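Local coordinates for protein copper-containing nitrite reductase (Hyphomicrobium denitrificans 1NES1, PDB 6TFO) that probably reduces nitrite to nitric oxide at a copper centre, taking electrons from cytochrome c, and carries a tethered cupredoxin domain with its own copper, at residues A39-Y45 with Q55-K59. Residue numbers count along the deposited sequence, not the author numbering.
Sequences AEGRMVY and QVNPK
The Val56 side chain packs over Ala39 and Val44, its CG1 4.0 Å from Ala39 CB and its CB 4.2 Å from Val44 CG2, and its CG1 comes within 3.2 Å of Glu40 OE2. A type I' turn from Ala39 to Arg42, with Glu40 and Gly41 at positive phi, joins strand 30-39 to strand 42-48, closed by hydrogen bonds from Ala39 N to Arg42 O and from Arg42 N to Ala39 O, both 3.0 Å. The irregular loop 55-59 meets the strand at Tyr45 and Asn57, whose CA atoms are 4.9 Å apart. Asn57, at phi/psi 41/57° and chi1 m, grips the Tyr45 backbone twice: Asn57 N donates to Tyr45 O (2.6 Å), and Tyr45 N to Asn57 OD1 (2.9 Å). Asn57 ND2 hydrogen-bonds to Gly126 O and shares a water, 2.9 Å from each, with Arg42 NH2; Arg42 NH1 forms a salt bridge with Glu40 OE1 (3.6 Å). Tyr45, chi1 m, sends its ring inward, away from the loop, to touch Cys117 and Met127, and its OH hydrogen-bonds to Asp81 O. Asn57 thus ties the edge strand to the ligand loop of a type 1 copper site in a cupredoxin β-sandwich.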
ATOM      1  N   ALA C  39     -20.670   2.520  -2.462  1.00 46.02           N
ATOM      2  CA  ALA C  39     -20.632   2.256  -3.914  1.00 49.44           C
ATOM      3  C   ALA C  39     -21.764   3.058  -4.561  1.00 53.96           C
ATOM      4  O   ALA C  39     -22.766   3.328  -3.862  1.00 56.69           O
ATOM      5  CB  ALA C  39     -20.745   0.780  -4.178  1.00 51.09           C
ATOM      6  N   GLU C  40     -21.552   3.509  -5.800  1.00 56.74           N
ATOM      7  CA  GLU C  40     -22.554   4.287  -6.574  1.00 56.74           C
ATOM      8  C   GLU C  40     -23.059   5.445  -5.710  1.00 55.02           C
ATOM      9  O   GLU C  40     -24.289   5.692  -5.733  1.00 60.46           O
ATOM     10  CB  GLU C  40     -23.698   3.367  -7.002  1.00 60.72           C
ATOM     11  CG  GLU C  40     -23.205   2.066  -7.613  1.00 66.03           C
ATOM     12  CD  GLU C  40     -24.288   1.120  -8.098  1.00 69.04           C
ATOM     13  OE1 GLU C  40     -25.492   1.348  -7.748  1.00 57.65           O
ATOM     14  OE2 GLU C  40     -23.919   0.154  -8.829  1.00 69.75           O
ATOM     15  N   GLY C  41     -22.151   6.085  -4.956  1.00 48.67           N
ATOM     16  CA  GLY C  41     -22.405   7.335  -4.209  1.00 47.69           C
ATOM     17  C   GLY C  41     -23.313   7.154  -3.009  1.00 53.06           C
ATOM     18  O   GLY C  41     -23.777   8.191  -2.459  1.00 49.84           O
ATOM     19  N   ARG C  42     -23.531   5.896  -2.588  1.00 54.45           N
ATOM     20  CA  ARG C  42     -24.461   5.536  -1.482  1.00 53.29           C
ATOM     21  C   ARG C  42     -23.790   4.560  -0.511  1.00 51.27           C
ATOM     22  O   ARG C  42     -22.801   3.898  -0.892  1.00 48.89           O
ATOM     23  CB  ARG C  42     -25.746   4.958  -2.081  1.00 51.41           C
ATOM     24  CG  ARG C  42     -26.734   6.022  -2.514  1.00 53.71           C
ATOM     25  CD  ARG C  42     -27.594   5.605  -3.685  1.00 59.49           C
ATOM     26  NE  ARG C  42     -28.269   4.330  -3.491  1.00 67.27           N
ATOM     27  CZ  ARG C  42     -28.099   3.238  -4.246  1.00 69.22           C
ATOM     28  NH1 ARG C  42     -27.258   3.233  -5.273  1.00 74.82           N
ATOM     29  NH2 ARG C  42     -28.784   2.143  -3.969  1.00 65.97           N
ATOM     30  N   MET C  43     -24.310   4.502   0.713  1.00 48.81           N
ATOM     31  CA  MET C  43     -23.978   3.447   1.702  1.00 51.55           C
ATOM     32  C   MET C  43     -24.848   2.223   1.392  1.00 51.12           C
ATOM     33  O   MET C  43     -26.096   2.350   1.445  1.00 43.27           O
ATOM     34  CB  MET C  43     -24.268   3.938   3.116  1.00 56.32           C
ATOM     35  CG  MET C  43     -23.546   3.166   4.173  1.00 58.18           C
ATOM     36  SD  MET C  43     -23.947   3.936   5.765  1.00 58.84           S
ATOM     37  CE  MET C  43     -22.280   4.167   6.369  1.00 60.67           C
ATOM     38  N   VAL C  44     -24.218   1.098   1.039  1.00 51.51           N
ATOM     39  CA  VAL C  44     -24.915  -0.072   0.429  1.00 50.80           C
ATOM     40  C   VAL C  44     -24.426  -1.400   1.022  1.00 51.61           C
ATOM     41  O   VAL C  44     -23.470  -1.435   1.833  1.00 48.07           O
ATOM     42  CB  VAL C  44     -24.745  -0.087  -1.100  1.00 49.58           C
ATOM     43  CG1 VAL C  44     -25.367   1.149  -1.728  1.00 52.51           C
ATOM     44  CG2 VAL C  44     -23.287  -0.250  -1.508  1.00 47.02           C
ATOM     45  N   TYR C  45     -25.105  -2.464   0.610  1.00 48.29           N
ATOM     46  CA  TYR C  45     -24.617  -3.851   0.716  1.00 47.00           C
ATOM     47  C   TYR C  45     -23.934  -4.172  -0.613  1.00 46.63           C
ATOM     48  O   TYR C  45     -24.448  -3.761  -1.668  1.00 44.70           O
ATOM     49  CB  TYR C  45     -25.779  -4.801   0.998  1.00 43.49           C
ATOM     50  CG  TYR C  45     -26.536  -4.579   2.282  1.00 37.78           C
ATOM     51  CD1 TYR C  45     -26.057  -5.045   3.494  1.00 38.10           C
ATOM     52  CD2 TYR C  45     -27.795  -4.014   2.268  1.00 37.84           C
ATOM     53  CE1 TYR C  45     -26.785  -4.906   4.665  1.00 33.82           C
ATOM     54  CE2 TYR C  45     -28.535  -3.864   3.425  1.00 37.49           C
ATOM     55  CZ  TYR C  45     -28.032  -4.318   4.626  1.00 35.14           C
ATOM     56  OH  TYR C  45     -28.765  -4.150   5.762  1.00 36.54           O
ATOM     57  N   GLN C  55     -21.736  -6.987  -6.919  1.00 45.62           N
ATOM     58  CA  GLN C  55     -23.020  -6.294  -7.201  1.00 47.01           C
ATOM     59  C   GLN C  55     -23.433  -5.489  -5.970  1.00 44.51           C
ATOM     60  O   GLN C  55     -23.245  -5.973  -4.845  1.00 48.32           O
ATOM     61  CB  GLN C  55     -24.126  -7.288  -7.541  1.00 47.91           C
ATOM     62  CG  GLN C  55     -23.855  -8.082  -8.803  1.00 50.71           C
ATOM     63  CD  GLN C  55     -24.998  -9.027  -9.079  1.00 61.23           C
ATOM     64  OE1 GLN C  55     -26.112  -8.838  -8.586  1.00 63.98           O
ATOM     65  NE2 GLN C  55     -24.721 -10.066  -9.854  1.00 67.90           N
ATOM     66  N   VAL C  56     -24.013  -4.316  -6.166  1.00 43.68           N
ATOM     67  CA  VAL C  56     -24.419  -3.459  -5.016  1.00 48.82           C
ATOM     68  C   VAL C  56     -25.900  -3.746  -4.780  1.00 45.99           C
ATOM     69  O   VAL C  56     -26.627  -3.909  -5.787  1.00 46.14           O
ATOM     70  CB  VAL C  56     -24.088  -1.953  -5.207  1.00 48.42           C
ATOM     71  CG1 VAL C  56     -23.095  -1.711  -6.334  1.00 44.07           C
ATOM     72  CG2 VAL C  56     -25.312  -1.079  -5.375  1.00 46.70           C
ATOM     73  N   ASN C  57     -26.296  -3.852  -3.509  1.00 44.41           N
ATOM     74  CA  ASN C  57     -27.670  -4.220  -3.088  1.00 47.89           C
ATOM     75  C   ASN C  57     -28.185  -5.347  -3.985  1.00 51.48           C
ATOM     76  O   ASN C  57     -29.255  -5.230  -4.591  1.00 46.73           O
ATOM     77  CB  ASN C  57     -28.559  -2.982  -3.052  1.00 45.61           C
ATOM     78  CG  ASN C  57     -28.083  -1.985  -2.020  1.00 49.92           C
ATOM     79  OD1 ASN C  57     -27.510  -2.390  -1.006  1.00 43.72           O
ATOM     80  ND2 ASN C  57     -28.282  -0.689  -2.281  1.00 49.11           N
ATOM     81  N   PRO C  58     -27.471  -6.501  -4.049  1.00 49.57           N
ATOM     82  CA  PRO C  58     -27.803  -7.566  -4.996  1.00 52.07           C
ATOM     83  C   PRO C  58     -29.177  -8.164  -4.704  1.00 51.44           C
ATOM     84  O   PRO C  58     -29.552  -8.257  -3.536  1.00 51.93           O
ATOM     85  CB  PRO C  58     -26.715  -8.637  -4.809  1.00 50.62           C
ATOM     86  CG  PRO C  58     -26.203  -8.371  -3.408  1.00 50.81           C
ATOM     87  CD  PRO C  58     -26.326  -6.869  -3.206  1.00 49.30           C
ATOM     88  N   LYS C  59     -29.882  -8.552  -5.770  1.00 53.55           N
ATOM     89  CA  LYS C  59     -31.125  -9.346  -5.654  1.00 55.87           C
ATOM     90  C   LYS C  59     -30.705 -10.760  -5.225  1.00 52.30           C
ATOM     91  O   LYS C  59     -29.844 -11.369  -5.906  1.00 46.66           O
ATOM     92  CB  LYS C  59     -31.921  -9.335  -6.961  1.00 57.06           C
ATOM     93  CG  LYS C  59     -33.249 -10.068  -6.881  1.00 62.15           C
ATOM     94  CD  LYS C  59     -33.952 -10.194  -8.199  1.00 68.86           C
ATOM     95  CE  LYS C  59     -34.907  -9.047  -8.437  1.00 75.22           C
ATOM     96  NZ  LYS C  59     -35.876  -9.356  -9.510  1.00 81.45           N
TER
HETATM   97  O   HOH W   1     -29.337  -0.488  -4.997  1.00 45.40           O